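Local coordinates for hypothetical protein (Parabacteroides merdae, PDB 4OO3) that is probably an oxidoreductase that binds a nicotinamide adenine dinucleotide cofactor through its Rossmann fold, its substrate and reaction being unknown, at residues H405-D408 with Y409-E412; Y292-G296 with V297-V301; V385-A389 with K390-G394; K275-N279 with D280-V284; F47-D50 with E51-R55. All blocks are in the same frame, centred on the assembly; numbering follows the deposited sequence.

Contact 1: residues H405-D408 with Y409-E412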
loop_
_atom_site.group_PDB
_atom_site.type_symbol
_atom_site.label_atom_id
_atom_site.label_comp_id
_atom_site.label_asym_id
_atom_site.label_seq_id
_atom_site.Cartn_x
_atom_site.Cartn_y
_atom_site.Cartn_z
ATOM N N HIS A 405 8.507 4.332 -11.716
ATOM C CA HIS A 405 9.609 3.514 -11.201
ATOM C C HIS A 405 9.563 2.125 -11.843
ATOM O O HIS A 405 10.591 1.607 -12.274
ATOM C CB HIS A 405 9.568 3.438 -9.663
ATOM C CG HIS A 405 10.654 2.593 -9.058
ATOM N ND1 HIS A 405 10.505 1.241 -8.821
ATOM C CD2 HIS A 405 11.899 2.912 -8.622
ATOM C CE1 HIS A 405 11.612 0.760 -8.281
ATOM N NE2 HIS A 405 12.473 1.755 -8.147
ATOM N N PHE A 406 8.364 1.555 -11.946
ATOM C CA PHE A 406 8.172 0.236 -12.561
ATOM C C PHE A 406 8.526 0.250 -14.045
ATOM O O PHE A 406 9.240 -0.631 -14.524
ATOM C CB PHE A 406 6.727 -0.250 -12.353
ATOM C CG PHE A 406 6.413 -1.547 -13.050
ATOM C CD1 PHE A 406 6.753 -2.763 -12.476
ATOM C CD2 PHE A 406 5.778 -1.551 -14.289
ATOM C CE1 PHE A 406 6.461 -3.954 -13.119
ATOM C CE2 PHE A 406 5.491 -2.738 -14.935
ATOM C CZ PHE A 406 5.831 -3.943 -14.349
ATOM N N LEU A 407 8.046 1.255 -14.771
ATOM C CA LEU A 407 8.361 1.382 -16.199
ATOM C C LEU A 407 9.855 1.595 -16.477
ATOM O O LEU A 407 10.358 1.155 -17.509
ATOM C CB LEU A 407 7.547 2.514 -16.834
ATOM C CG LEU A 407 6.035 2.299 -16.900
ATOM C CD1 LEU A 407 5.339 3.593 -17.287
ATOM C CD2 LEU A 407 5.680 1.185 -17.874
ATOM N N ASP A 408 10.554 2.282 -15.576
ATOM C CA ASP A 408 12.018 2.400 -15.663
ATOM C C ASP A 408 12.673 1.049 -15.494
ATOM O O ASP A 408 13.504 0.641 -16.301
ATOM C CB ASP A 408 12.580 3.321 -14.570
ATOM C CG ASP A 408 12.768 4.735 -15.037
ATOM O OD1 ASP A 408 13.293 4.926 -16.152
ATOM O OD2 ASP A 408 12.410 5.657 -14.280
ATOM N N TYR A 409 12.304 0.357 -14.424
ATOM C CA TYR A 409 12.995 -0.868 -14.081
ATOM C C TYR A 409 12.718 -2.010 -15.051
ATOM O O TYR A 409 13.501 -2.960 -15.118
ATOM C CB TYR A 409 12.780 -1.236 -12.606
ATOM C CG TYR A 409 13.845 -0.571 -11.764
ATOM C CD1 TYR A 409 15.177 -0.992 -11.853
ATOM C CD2 TYR A 409 13.556 0.512 -10.940
ATOM C CE1 TYR A 409 16.180 -0.380 -11.122
ATOM C CE2 TYR A 409 14.560 1.132 -10.205
ATOM C CZ TYR A 409 15.867 0.682 -10.298
ATOM O OH TYR A 409 16.867 1.288 -9.570
ATOM N N LEU A 410 11.650 -1.897 -15.835
ATOM C CA LEU A 410 11.448 -2.806 -16.963
ATOM C C LEU A 410 12.632 -2.756 -17.926
ATOM O O LEU A 410 13.034 -3.790 -18.454
ATOM C CB LEU A 410 10.151 -2.489 -17.722
ATOM C CG LEU A 410 8.830 -2.947 -17.097
ATOM C CD1 LEU A 410 7.663 -2.452 -17.939
ATOM C CD2 LEU A 410 8.796 -4.464 -16.941
ATOM N N LYS A 411 13.189 -1.563 -18.144
ATOM C CA LYS A 411 14.319 -1.386 -19.072
ATOM C C LYS A 411 15.496 -2.295 -18.716
ATOM O O LYS A 411 16.073 -2.966 -19.577
ATOM C CB LYS A 411 14.836 0.054 -19.057
ATOM C CG LYS A 411 13.872 1.134 -19.514
ATOM C CD LYS A 411 14.614 2.463 -19.576
ATOM C CE LYS A 411 13.723 3.612 -20.013
ATOM N NZ LYS A 411 12.776 4.047 -18.950
ATOM N N GLU A 412 15.854 -2.289 -17.435
ATOM C CA GLU A 412 16.984 -3.065 -16.948
ATOM C C GLU A 412 16.595 -4.530 -16.781
ATOM O O GLU A 412 17.453 -5.408 -16.803
ATOM C CB GLU A 412 17.485 -2.489 -15.623
ATOM C CG GLU A 412 18.999 -2.424 -15.507
ATOM C CD GLU A 412 19.445 -1.418 -14.466
ATOM O OE1 GLU A 412 18.960 -1.499 -13.315
ATOM O OE2 GLU A 412 20.268 -0.541 -14.800
#
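Phe406 and Leu410 meet one turn apart on the amphipathic helix 395-412, whose inner side packs on the parallel Rossmann sheet. Leu410 CG lies over one face of the Phe406 ring, and Leu410 CD1 reaches Phe406 CE2 at 3.7 Å. The same methyl, Leu410 CD1, also has Leu407 CD2 at 4.1 Å, so three buried side chains close into one tight apolar patch. Val91 and Leu116, on strands 91-94 and 114-117, continue that patch into the sheet. The main chain keeps helical bonding, with Leu410 N giving its hydrogen to Phe406 O at 3.0 Å.

Away from the sheet the contacts become more polar and reach solvent. With CG anti to the backbone N, the His405 imidazole swings along the helix to Tyr409; the two rings sit obliquely, their planes 51° apart. On the looser, exposed flank Asp408 and Lys411 run side by side. Were Lys411 cut back to an alanine, the Asp408 carboxylate would probably lose its cationic mate and be free to turn. The lysine chain stays extended until its last bend (chi4 74°), which sets Lys411 NZ 3.0 Å from Asp408 OD1, on the anti side of the carboxylate but well out of its plane.

Contact 2: residues Y292-G296 with V297-V301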
loop_
_atom_site.group_PDB
_atom_site.type_symbol
_atom_site.label_atom_id
_atom_site.label_comp_id
_atom_site.label_asym_id
_atom_site.label_seq_id
_atom_site.Cartn_x
_atom_site.Cartn_y
_atom_site.Cartn_z
ATOM N N TYR A 292 5.547 -7.924 16.003
ATOM C CA TYR A 292 6.567 -8.820 15.499
ATOM C C TYR A 292 7.950 -8.230 15.706
ATOM O O TYR A 292 8.108 -7.014 15.855
ATOM C CB TYR A 292 6.342 -9.104 14.014
ATOM C CG TYR A 292 6.411 -7.884 13.110
ATOM C CD1 TYR A 292 5.324 -7.027 12.983
ATOM C CD2 TYR A 292 7.554 -7.602 12.365
ATOM C CE1 TYR A 292 5.379 -5.917 12.151
ATOM C CE2 TYR A 292 7.616 -6.495 11.529
ATOM C CZ TYR A 292 6.526 -5.656 11.424
ATOM O OH TYR A 292 6.572 -4.549 10.598
ATOM N N LYS A 293 8.948 -9.102 15.708
ATOM C CA LYS A 293 10.335 -8.669 15.744
ATOM C C LYS A 293 10.916 -8.759 14.344
ATOM O O LYS A 293 10.736 -9.764 13.652
ATOM C CB LYS A 293 11.142 -9.508 16.730
ATOM C CG LYS A 293 10.861 -9.126 18.171
ATOM C CD LYS A 293 11.627 -9.973 19.167
ATOM C CE LYS A 293 11.565 -9.333 20.546
ATOM N NZ LYS A 293 11.869 -10.297 21.634
ATOM N N ILE A 294 11.579 -7.684 13.929
ATOM C CA ILE A 294 12.292 -7.639 12.665
ATOM C C ILE A 294 13.748 -7.300 12.980
ATOM O O ILE A 294 14.054 -6.191 13.421
ATOM C CB ILE A 294 11.660 -6.640 11.662
ATOM C CG1 ILE A 294 12.637 -6.351 10.516
ATOM C CG2 ILE A 294 11.262 -5.339 12.339
ATOM C CD1 ILE A 294 11.991 -5.745 9.294
ATOM N N LYS A 295 14.631 -8.280 12.771
ATOM C CA LYS A 295 16.044 -8.173 13.128
ATOM C C LYS A 295 16.223 -7.670 14.554
ATOM O O LYS A 295 17.004 -6.751 14.804
ATOM C CB LYS A 295 16.795 -7.271 12.142
ATOM C CG LYS A 295 16.531 -7.635 10.693
ATOM C CD LYS A 295 17.775 -7.589 9.828
ATOM C CE LYS A 295 18.194 -6.171 9.504
ATOM N NZ LYS A 295 19.677 -6.073 9.432
ATOM N N GLY A 296 15.481 -8.270 15.481
ATOM C CA GLY A 296 15.614 -7.966 16.907
ATOM C C GLY A 296 14.786 -6.785 17.381
ATOM O O GLY A 296 14.654 -6.580 18.585
ATOM N N VAL A 297 14.223 -6.016 16.445
ATOM C CA VAL A 297 13.459 -4.808 16.767
ATOM C C VAL A 297 11.974 -5.137 16.813
ATOM O O VAL A 297 11.427 -5.637 15.839
ATOM C CB VAL A 297 13.688 -3.701 15.712
ATOM C CG1 VAL A 297 12.898 -2.446 16.065
ATOM C CG2 VAL A 297 15.168 -3.385 15.589
ATOM N N THR A 298 11.324 -4.851 17.938
ATOM C CA THR A 298 9.894 -5.089 18.065
ATOM C C THR A 298 9.104 -3.969 17.375
ATOM O O THR A 298 9.236 -2.794 17.724
ATOM C CB THR A 298 9.454 -5.192 19.538
ATOM O OG1 THR A 298 10.147 -6.271 20.178
ATOM C CG2 THR A 298 7.960 -5.441 19.631
ATOM N N ALA A 299 8.300 -4.353 16.387
ATOM C CA ALA A 299 7.433 -3.433 15.680
ATOM C C ALA A 299 5.980 -3.787 15.965
ATOM O O ALA A 299 5.660 -4.942 16.241
ATOM C CB ALA A 299 7.713 -3.494 14.187
ATOM N N LYS A 300 5.108 -2.787 15.910
ATOM C CA LYS A 300 3.673 -2.995 16.085
ATOM C C LYS A 300 2.939 -2.246 14.984
ATOM O O LYS A 300 3.127 -1.044 14.824
ATOM C CB LYS A 300 3.226 -2.486 17.456
ATOM C CG LYS A 300 1.722 -2.239 17.619
ATOM C CD LYS A 300 1.072 -3.175 18.626
ATOM C CE LYS A 300 -0.360 -2.775 18.952
ATOM N NZ LYS A 300 -0.442 -1.435 19.596
ATOM N N VAL A 301 2.103 -2.948 14.227
ATOM C CA VAL A 301 1.266 -2.284 13.236
ATOM C C VAL A 301 -0.197 -2.605 13.476
ATOM O O VAL A 301 -0.536 -3.704 13.916
ATOM C CB VAL A 301 1.652 -2.643 11.789
ATOM C CG1 VAL A 301 3.115 -2.311 11.537
ATOM C CG2 VAL A 301 1.368 -4.104 11.486
HETATM O O HOH W 1 12.852 -6.311 20.626
#
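Tyr292 and Ala299 form the apolar centre of a beta hairpin in which strands 282-294 and 297-306 are joined by a two-residue loop, a type I' turn from Ile294 to Val297. The methyl Ala299 CB sits over one face of the phenol ring in a CH-pi contact, 4.0 Å from the Tyr292 ring centroid. Chi1 of 62° tucks Tyr292 CG between its own backbone N and carbonyl carbon, laying the ring across the neighbouring strand, where Val301 CG1 meets its edge. Helix 220-231 covers this side through Val224 and Val227. Trading Tyr292 for a serine would probably open a gap between Ala299 and that helix. Ile294 CG2 extends the patch to Ala299 CB at 4.4 Å.

Further out, paired backbone bonds clamp the strands: Ala299 N meets Tyr292 O at 2.7 Å and Ile294 N meets Val297 O at 2.8 Å. On the reverse face Lys293 passes Thr298 at a slant, Lys293 CE 3.4 Å from Thr298 OG1, while at the turn a water bridges the polar rim, 2.7 Å from both Gly296 O and Thr298 OG1.

Contact 3: residues V385-A389 with K390-G394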
loop_
_atom_site.group_PDB
_atom_site.type_symbol
_atom_site.label_atom_id
_atom_site.label_comp_id
_atom_site.label_asym_id
_atom_site.label_seq_id
_atom_site.Cartn_x
_atom_site.Cartn_y
_atom_site.Cartn_z
ATOM N N VAL A 385 8.728 19.283 12.165
ATOM C CA VAL A 385 9.379 19.454 10.872
ATOM C C VAL A 385 8.442 20.199 9.933
ATOM O O VAL A 385 7.492 19.633 9.415
ATOM C CB VAL A 385 9.777 18.106 10.238
ATOM C CG1 VAL A 385 10.482 18.322 8.898
ATOM C CG2 VAL A 385 10.677 17.316 11.181
ATOM N N GLU A 386 8.726 21.478 9.722
ATOM C CA GLU A 386 7.943 22.321 8.835
ATOM C C GLU A 386 8.157 21.867 7.389
ATOM O O GLU A 386 9.275 21.864 6.900
ATOM C CB GLU A 386 8.382 23.779 9.012
ATOM C CG GLU A 386 7.431 24.829 8.456
ATOM C CD GLU A 386 8.001 26.243 8.544
ATOM O OE1 GLU A 386 9.079 26.437 9.151
ATOM O OE2 GLU A 386 7.370 27.171 7.998
ATOM N N ILE A 387 7.077 21.485 6.719
ATOM C CA ILE A 387 7.130 20.980 5.351
ATOM C C ILE A 387 6.324 21.893 4.434
ATOM O O ILE A 387 5.122 22.057 4.639
ATOM C CB ILE A 387 6.531 19.565 5.272
ATOM C CG1 ILE A 387 7.313 18.602 6.168
ATOM C CG2 ILE A 387 6.530 19.055 3.833
ATOM C CD1 ILE A 387 6.528 17.377 6.583
ATOM N N PRO A 388 6.974 22.491 3.419
ATOM C CA PRO A 388 6.261 23.294 2.420
ATOM C C PRO A 388 5.083 22.569 1.757
ATOM O O PRO A 388 5.153 21.362 1.502
ATOM C CB PRO A 388 7.338 23.585 1.383
ATOM C CG PRO A 388 8.601 23.615 2.169
ATOM C CD PRO A 388 8.437 22.601 3.264
ATOM N N ALA A 389 4.021 23.321 1.471
ATOM C CA ALA A 389 2.799 22.781 0.882
ATOM C C ALA A 389 3.033 22.076 -0.448
ATOM O O ALA A 389 2.280 21.170 -0.792
ATOM C CB ALA A 389 1.769 23.887 0.697
ATOM N N LYS A 390 4.058 22.495 -1.191
ATOM C CA LYS A 390 4.360 21.909 -2.502
ATOM C C LYS A 390 4.666 20.408 -2.441
ATOM O O LYS A 390 4.412 19.694 -3.406
ATOM C CB LYS A 390 5.507 22.654 -3.206
ATOM C CG LYS A 390 6.759 22.858 -2.359
ATOM C CD LYS A 390 8.041 22.762 -3.181
ATOM C CE LYS A 390 8.423 21.307 -3.448
ATOM N NZ LYS A 390 9.688 21.154 -4.223
ATOM N N TYR A 391 5.195 19.933 -1.312
ATOM C CA TYR A 391 5.470 18.507 -1.126
ATOM C C TYR A 391 4.213 17.650 -0.892
ATOM O O TYR A 391 4.294 16.423 -0.947
ATOM C CB TYR A 391 6.429 18.288 0.038
ATOM C CG TYR A 391 7.828 18.798 -0.199
ATOM C CD1 TYR A 391 8.738 18.064 -0.953
ATOM C CD2 TYR A 391 8.251 20.007 0.349
ATOM C CE1 TYR A 391 10.029 18.523 -1.160
ATOM C CE2 TYR A 391 9.540 20.472 0.147
ATOM C CZ TYR A 391 10.424 19.726 -0.608
ATOM O OH TYR A 391 11.702 20.190 -0.819
ATOM N N ARG A 392 3.069 18.281 -0.625
ATOM C CA ARG A 392 1.817 17.552 -0.398
ATOM C C ARG A 392 1.181 17.202 -1.732
ATOM O O ARG A 392 0.098 17.668 -2.061
ATOM C CB ARG A 392 0.847 18.381 0.453
ATOM C CG ARG A 392 1.421 18.857 1.779
ATOM C CD ARG A 392 1.777 17.700 2.696
ATOM N NE ARG A 392 2.269 18.176 3.984
ATOM C CZ ARG A 392 2.332 17.448 5.094
ATOM N NH1 ARG A 392 1.924 16.177 5.108
ATOM N NH2 ARG A 392 2.802 18.000 6.210
ATOM N N VAL A 393 1.861 16.351 -2.486
ATOM C CA VAL A 393 1.474 16.054 -3.857
ATOM C C VAL A 393 0.262 15.140 -3.972
ATOM O O VAL A 393 -0.342 15.072 -5.038
ATOM C CB VAL A 393 2.645 15.450 -4.669
ATOM C CG1 VAL A 393 3.730 16.500 -4.893
ATOM C CG2 VAL A 393 3.218 14.202 -3.999
ATOM N N GLY A 394 -0.081 14.430 -2.897
ATOM C CA GLY A 394 -1.305 13.617 -2.862
ATOM C C GLY A 394 -1.143 12.189 -3.357
ATOM O O GLY A 394 -0.126 11.825 -3.966
#
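Pro388 O lies in plane at the edge of the Tyr391 ring, while the methylene Lys390 CE stands over one face, 3.7 Å above the plane of the Tyr391 ring and near its centre. This is the short 3-10 turn that links strand 382-386 to helix 395-412. Pro388 runs alongside the tyrosine, its ring carbon Pro388 CB 3.8 Å from Tyr391 CD2. Ile387 crosses Tyr391 and Arg392, each at about a right angle: its branch methyl Ile387 CG2 touches Tyr391 CB at 3.9 Å, and Ile387 CD1 approaches the guanidinium obliquely, 3.8 Å from Arg392 NH2. Because Arg392 bends at chi2 (-63°), its chain folds back toward the isoleucine; beyond it, NH1 bonds Pro340 O, as the tyrosine hydroxyl bonds Pro371 O. Ile155 of helix 155-164 packs on both Ile387 and Tyr391.

The backbone supplies the turn itself. Tyr391 N bonds Pro388 O at 3.2 Å, and one residue on, Arg392 N bonds Ala389 O at 3.0 Å, from above the carbonyl plane.

Contact 4: residues K275-N279 with D280-V284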
loop_
_atom_site.group_PDB
_atom_site.type_symbol
_atom_site.label_atom_id
_atom_site.label_comp_id
_atom_site.label_asym_id
_atom_site.label_seq_id
_atom_site.Cartn_x
_atom_site.Cartn_y
_atom_site.Cartn_z
ATOM N N LYS A 275 -22.797 -15.838 5.405
ATOM C CA LYS A 275 -21.941 -16.456 6.425
ATOM C C LYS A 275 -21.475 -15.458 7.499
ATOM O O LYS A 275 -21.222 -15.851 8.635
ATOM C CB LYS A 275 -20.719 -17.117 5.779
ATOM C CG LYS A 275 -19.795 -16.161 5.031
ATOM C CD LYS A 275 -18.695 -16.914 4.305
ATOM C CE LYS A 275 -18.021 -16.043 3.260
ATOM N NZ LYS A 275 -17.530 -14.737 3.793
ATOM N N ASP A 276 -21.372 -14.180 7.129
ATOM C CA ASP A 276 -20.889 -13.120 8.023
ATOM C C ASP A 276 -22.001 -12.270 8.649
ATOM O O ASP A 276 -21.720 -11.402 9.471
ATOM C CB ASP A 276 -19.938 -12.202 7.251
ATOM C CG ASP A 276 -18.730 -12.937 6.718
ATOM O OD1 ASP A 276 -18.152 -13.736 7.479
ATOM O OD2 ASP A 276 -18.363 -12.721 5.540
ATOM N N VAL A 277 -23.248 -12.508 8.257
ATOM C CA VAL A 277 -24.389 -11.775 8.814
ATOM C C VAL A 277 -24.907 -12.477 10.072
ATOM O O VAL A 277 -24.919 -13.705 10.132
ATOM C CB VAL A 277 -25.526 -11.660 7.778
ATOM C CG1 VAL A 277 -26.723 -10.918 8.360
ATOM C CG2 VAL A 277 -25.027 -10.965 6.521
ATOM N N GLU A 278 -25.329 -11.693 11.068
ATOM C CA GLU A 278 -25.904 -12.226 12.312
ATOM C C GLU A 278 -27.405 -11.909 12.428
ATOM O O GLU A 278 -28.235 -12.647 11.887
ATOM C CB GLU A 278 -25.132 -11.707 13.526
ATOM C CG GLU A 278 -23.726 -12.287 13.651
ATOM C CD GLU A 278 -23.251 -12.401 15.092
ATOM O OE1 GLU A 278 -24.038 -12.864 15.948
ATOM O OE2 GLU A 278 -22.085 -12.044 15.367
ATOM N N ASN A 279 -27.754 -10.835 13.138
ATOM C CA ASN A 279 -29.143 -10.374 13.202
ATOM C C ASN A 279 -29.308 -9.194 12.262
ATOM O O ASN A 279 -29.394 -8.043 12.694
ATOM C CB ASN A 279 -29.547 -9.994 14.635
ATOM C CG ASN A 279 -30.086 -11.171 15.421
ATOM O OD1 ASN A 279 -29.624 -11.456 16.524
ATOM N ND2 ASN A 279 -31.072 -11.860 14.856
ATOM N N ASP A 280 -29.317 -9.495 10.966
ATOM C CA ASP A 280 -29.368 -8.471 9.927
ATOM C C ASP A 280 -28.125 -7.553 9.973
ATOM O O ASP A 280 -28.087 -6.517 9.306
ATOM C CB ASP A 280 -30.667 -7.652 10.072
ATOM C CG ASP A 280 -31.312 -7.301 8.734
ATOM O OD1 ASP A 280 -30.980 -7.924 7.699
ATOM O OD2 ASP A 280 -32.176 -6.399 8.731
ATOM N N THR A 281 -27.106 -7.957 10.738
ATOM C CA THR A 281 -25.897 -7.163 10.952
ATOM C C THR A 281 -24.688 -7.863 10.335
ATOM O O THR A 281 -24.350 -8.981 10.725
ATOM C CB THR A 281 -25.630 -6.974 12.457
ATOM O OG1 THR A 281 -26.793 -6.427 13.082
ATOM C CG2 THR A 281 -24.434 -6.046 12.695
ATOM N N LEU A 282 -24.037 -7.207 9.379
ATOM C CA LEU A 282 -22.858 -7.777 8.727
ATOM C C LEU A 282 -21.616 -7.502 9.573
ATOM O O LEU A 282 -21.372 -6.361 9.959
ATOM C CB LEU A 282 -22.696 -7.191 7.323
ATOM C CG LEU A 282 -21.423 -7.535 6.548
ATOM C CD1 LEU A 282 -21.355 -9.024 6.274
ATOM C CD2 LEU A 282 -21.377 -6.749 5.252
ATOM N N LYS A 283 -20.849 -8.556 9.856
ATOM C CA LYS A 283 -19.633 -8.475 10.668
ATOM C C LYS A 283 -18.421 -8.790 9.802
ATOM O O LYS A 283 -18.237 -9.935 9.382
ATOM C CB LYS A 283 -19.686 -9.482 11.814
ATOM C CG LYS A 283 -20.888 -9.339 12.718
ATOM C CD LYS A 283 -20.663 -8.305 13.804
ATOM C CE LYS A 283 -21.799 -8.327 14.813
ATOM N NZ LYS A 283 -21.291 -8.123 16.193
ATOM N N VAL A 284 -17.593 -7.779 9.552
ATOM C CA VAL A 284 -16.473 -7.897 8.625
ATOM C C VAL A 284 -15.185 -7.835 9.419
ATOM O O VAL A 284 -14.991 -6.891 10.185
ATOM C CB VAL A 284 -16.487 -6.741 7.607
ATOM C CG1 VAL A 284 -15.314 -6.837 6.633
ATOM C CG2 VAL A 284 -17.804 -6.728 6.856
#
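Val277 and Leu282 face each other across a single backbone bridge, CA to CA 4.3 Å, flanked by two hydrogen bonds: Lys283 N to Asp276 O at 3.0 Å and Glu278 N to Thr281 O at 2.9 Å. The valine and leucine side chains cross at about a right angle, and Leu282 CD1 presses on Asp276 CB at 3.6 Å. Leu282 CG stands anti to the backbone N (chi1 173°), which, with chi2 at 63°, brings that methyl to the aspartate CB. Tyr269 packs against both Val277 and Leu282 and bonds Asp280 O through its hydroxyl.

Polar groups take over nearer the bend. Thr281 OG1 gives its hydrogen to Asn279 O at 3.1 Å, from above the carbonyl plane. Glu278 and Lys283 cross obliquely, with Glu278 OE2 4.1 Å from Lys283 NZ, too long for a salt bridge yet probably mildly attractive. At the other end Lys275 NZ is shared between Asp276 OD2 (2.8 Å) and Asp208. All this belongs to a hairpin-like reversal at the N-terminal end of strand 282-294, where the chain returns to the large mixed sheet of the C-terminal domain.

Contact 5: residues F47-D50 with E51-R55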
loop_
_atom_site.group_PDB
_atom_site.type_symbol
_atom_site.label_atom_id
_atom_site.label_comp_id
_atom_site.label_asym_id
_atom_site.label_seq_id
_atom_site.Cartn_x
_atom_site.Cartn_y
_atom_site.Cartn_z
ATOM N N PHE A 47 -20.437 -5.219 -13.192
ATOM C CA PHE A 47 -20.180 -3.925 -12.581
ATOM C C PHE A 47 -18.701 -3.531 -12.579
ATOM O O PHE A 47 -18.353 -2.422 -12.991
ATOM C CB PHE A 47 -20.717 -3.951 -11.147
ATOM C CG PHE A 47 -20.429 -2.704 -10.359
ATOM C CD1 PHE A 47 -21.197 -1.562 -10.538
ATOM C CD2 PHE A 47 -19.404 -2.684 -9.424
ATOM C CE1 PHE A 47 -20.937 -0.415 -9.813
ATOM C CE2 PHE A 47 -19.136 -1.541 -8.695
ATOM C CZ PHE A 47 -19.905 -0.404 -8.886
ATOM N N ASP A 48 -17.843 -4.437 -12.116
ATOM C CA ASP A 48 -16.424 -4.121 -11.905
ATOM C C ASP A 48 -15.741 -3.615 -13.175
ATOM O O ASP A 48 -15.136 -2.548 -13.160
ATOM C CB ASP A 48 -15.661 -5.329 -11.344
ATOM C CG ASP A 48 -16.068 -5.685 -9.912
ATOM O OD1 ASP A 48 -16.590 -4.829 -9.167
ATOM O OD2 ASP A 48 -15.847 -6.845 -9.524
ATOM N N VAL A 49 -15.851 -4.363 -14.273
ATOM C CA VAL A 49 -15.249 -3.936 -15.554
ATOM C C VAL A 49 -15.912 -2.681 -16.143
ATOM O O VAL A 49 -15.225 -1.834 -16.699
ATOM C CB VAL A 49 -15.234 -5.067 -16.618
ATOM C CG1 VAL A 49 -16.646 -5.429 -17.075
ATOM C CG2 VAL A 49 -14.375 -4.671 -17.817
ATOM N N ASP A 50 -17.235 -2.566 -16.022
ATOM C CA ASP A 50 -17.955 -1.380 -16.502
ATOM C C ASP A 50 -17.454 -0.127 -15.803
ATOM O O ASP A 50 -17.267 0.914 -16.433
ATOM C CB ASP A 50 -19.468 -1.504 -16.270
ATOM C CG ASP A 50 -20.111 -2.614 -17.091
ATOM O OD1 ASP A 50 -19.485 -3.112 -18.051
ATOM O OD2 ASP A 50 -21.262 -2.987 -16.769
ATOM N N GLU A 51 -17.247 -0.226 -14.494
ATOM C CA GLU A 51 -16.717 0.895 -13.728
ATOM C C GLU A 51 -15.287 1.224 -14.129
ATOM O O GLU A 51 -14.910 2.392 -14.185
ATOM C CB GLU A 51 -16.778 0.607 -12.232
ATOM C CG GLU A 51 -18.189 0.567 -11.690
ATOM C CD GLU A 51 -18.894 1.890 -11.857
ATOM O OE1 GLU A 51 -18.473 2.857 -11.200
ATOM O OE2 GLU A 51 -19.858 1.959 -12.645
ATOM N N HIS A 52 -14.490 0.200 -14.413
ATOM C CA HIS A 52 -13.129 0.430 -14.864
ATOM C C HIS A 52 -13.126 1.179 -16.191
ATOM O O HIS A 52 -12.384 2.150 -16.358
ATOM C CB HIS A 52 -12.354 -0.877 -15.011
ATOM C CG HIS A 52 -11.049 -0.708 -15.716
ATOM N ND1 HIS A 52 -9.920 -0.242 -15.083
ATOM C CD2 HIS A 52 -10.708 -0.893 -17.012
ATOM C CE1 HIS A 52 -8.933 -0.159 -15.955
ATOM N NE2 HIS A 52 -9.383 -0.553 -17.133
ATOM N N LEU A 53 -13.952 0.725 -17.132
ATOM C CA LEU A 53 -14.015 1.342 -18.456
ATOM C C LEU A 53 -14.484 2.794 -18.398
ATOM O O LEU A 53 -13.974 3.629 -19.144
ATOM C CB LEU A 53 -14.911 0.526 -19.399
ATOM C CG LEU A 53 -14.404 -0.880 -19.750
ATOM C CD1 LEU A 53 -15.378 -1.569 -20.691
ATOM C CD2 LEU A 53 -13.009 -0.838 -20.352
ATOM N N LYS A 54 -15.443 3.092 -17.518
ATOM C CA LYS A 54 -15.868 4.488 -17.263
ATOM C C LYS A 54 -14.711 5.390 -16.852
ATOM O O LYS A 54 -14.596 6.513 -17.330
ATOM C CB LYS A 54 -16.920 4.556 -16.158
ATOM C CG LYS A 54 -18.339 4.241 -16.595
ATOM C CD LYS A 54 -19.333 4.946 -15.681
ATOM C CE LYS A 54 -20.715 4.321 -15.741
ATOM N NZ LYS A 54 -20.786 3.079 -14.924
ATOM N N ARG A 55 -13.867 4.899 -15.950
ATOM C CA ARG A 55 -12.742 5.679 -15.454
ATOM C C ARG A 55 -11.769 6.009 -16.568
ATOM O O ARG A 55 -11.316 7.145 -16.683
ATOM C CB ARG A 55 -12.013 4.930 -14.346
ATOM C CG ARG A 55 -12.819 4.809 -13.068
ATOM C CD ARG A 55 -12.225 3.783 -12.128
ATOM N NE ARG A 55 -13.169 3.488 -11.055
ATOM C CZ ARG A 55 -13.513 2.273 -10.633
ATOM N NH1 ARG A 55 -12.971 1.167 -11.142
ATOM N NH2 ARG A 55 -14.405 2.168 -9.656
HETATM O O HOH W 2 -13.855 -1.358 -10.998
#
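Helix 47-61 is the crossover helix of a Rossmann beta-alpha-beta unit, between parallel strands 38-43 and 70-75, and Phe47 meets Glu51 on its first turn. The methylene Glu51 CG lies over one face of the phenyl ring, 3.6 Å from the Phe47 centroid. A bend at chi2 (-62°) brings the glutamate carboxylate alongside the ring, and chi3 (-67°) turns its plane to 5° from the ring plane. Beyond the ring, Lys54 NZ holds Glu51 OE2 at 2.7 Å on the syn side, though well out of the carboxylate plane.

On the buried side Val49 CG2 approaches Leu53 CG at 4.3 Å, and these residues pack on the two flanking strands through Val41 and Val73. The helical bonds include Glu51 N to Phe47 O at 2.9 Å and Leu53 N to Val49 O at 2.9 Å. The carbonyl Asp48 O serves twice, accepting from His52 N and from a water that in turn accepts from Arg55 NH1 at 2.7 Å. Glu51 thus offers apolar carbon to the phenyl face and charge to lysine, and the salt bridge probably helps keep its carboxylate turned parallel to the ring.

How the contacts relate
Contact 2 is the most buried of the five, contacts 1 and 5 are half-buried helix turns, and contacts 3 and 4 lie at the surface. Contacts 2 and 4 share strand 282-294, yet their centres are about 34 Å apart: both are bound by backbone hydrogen bonds, but contact 2 adds an apolar face under helix 220-231, contact 4 mostly polar and charged side chains. Contact 3 reaches the same mixed sheet and leads into the helix that carries contact 1. That helix, though part of the C-terminal domain sequence, packs on the parallel Rossmann strands, as does the helix of contact 5. Both helices turn apolar residues to strands and place lysine-carboxylate pairs outside.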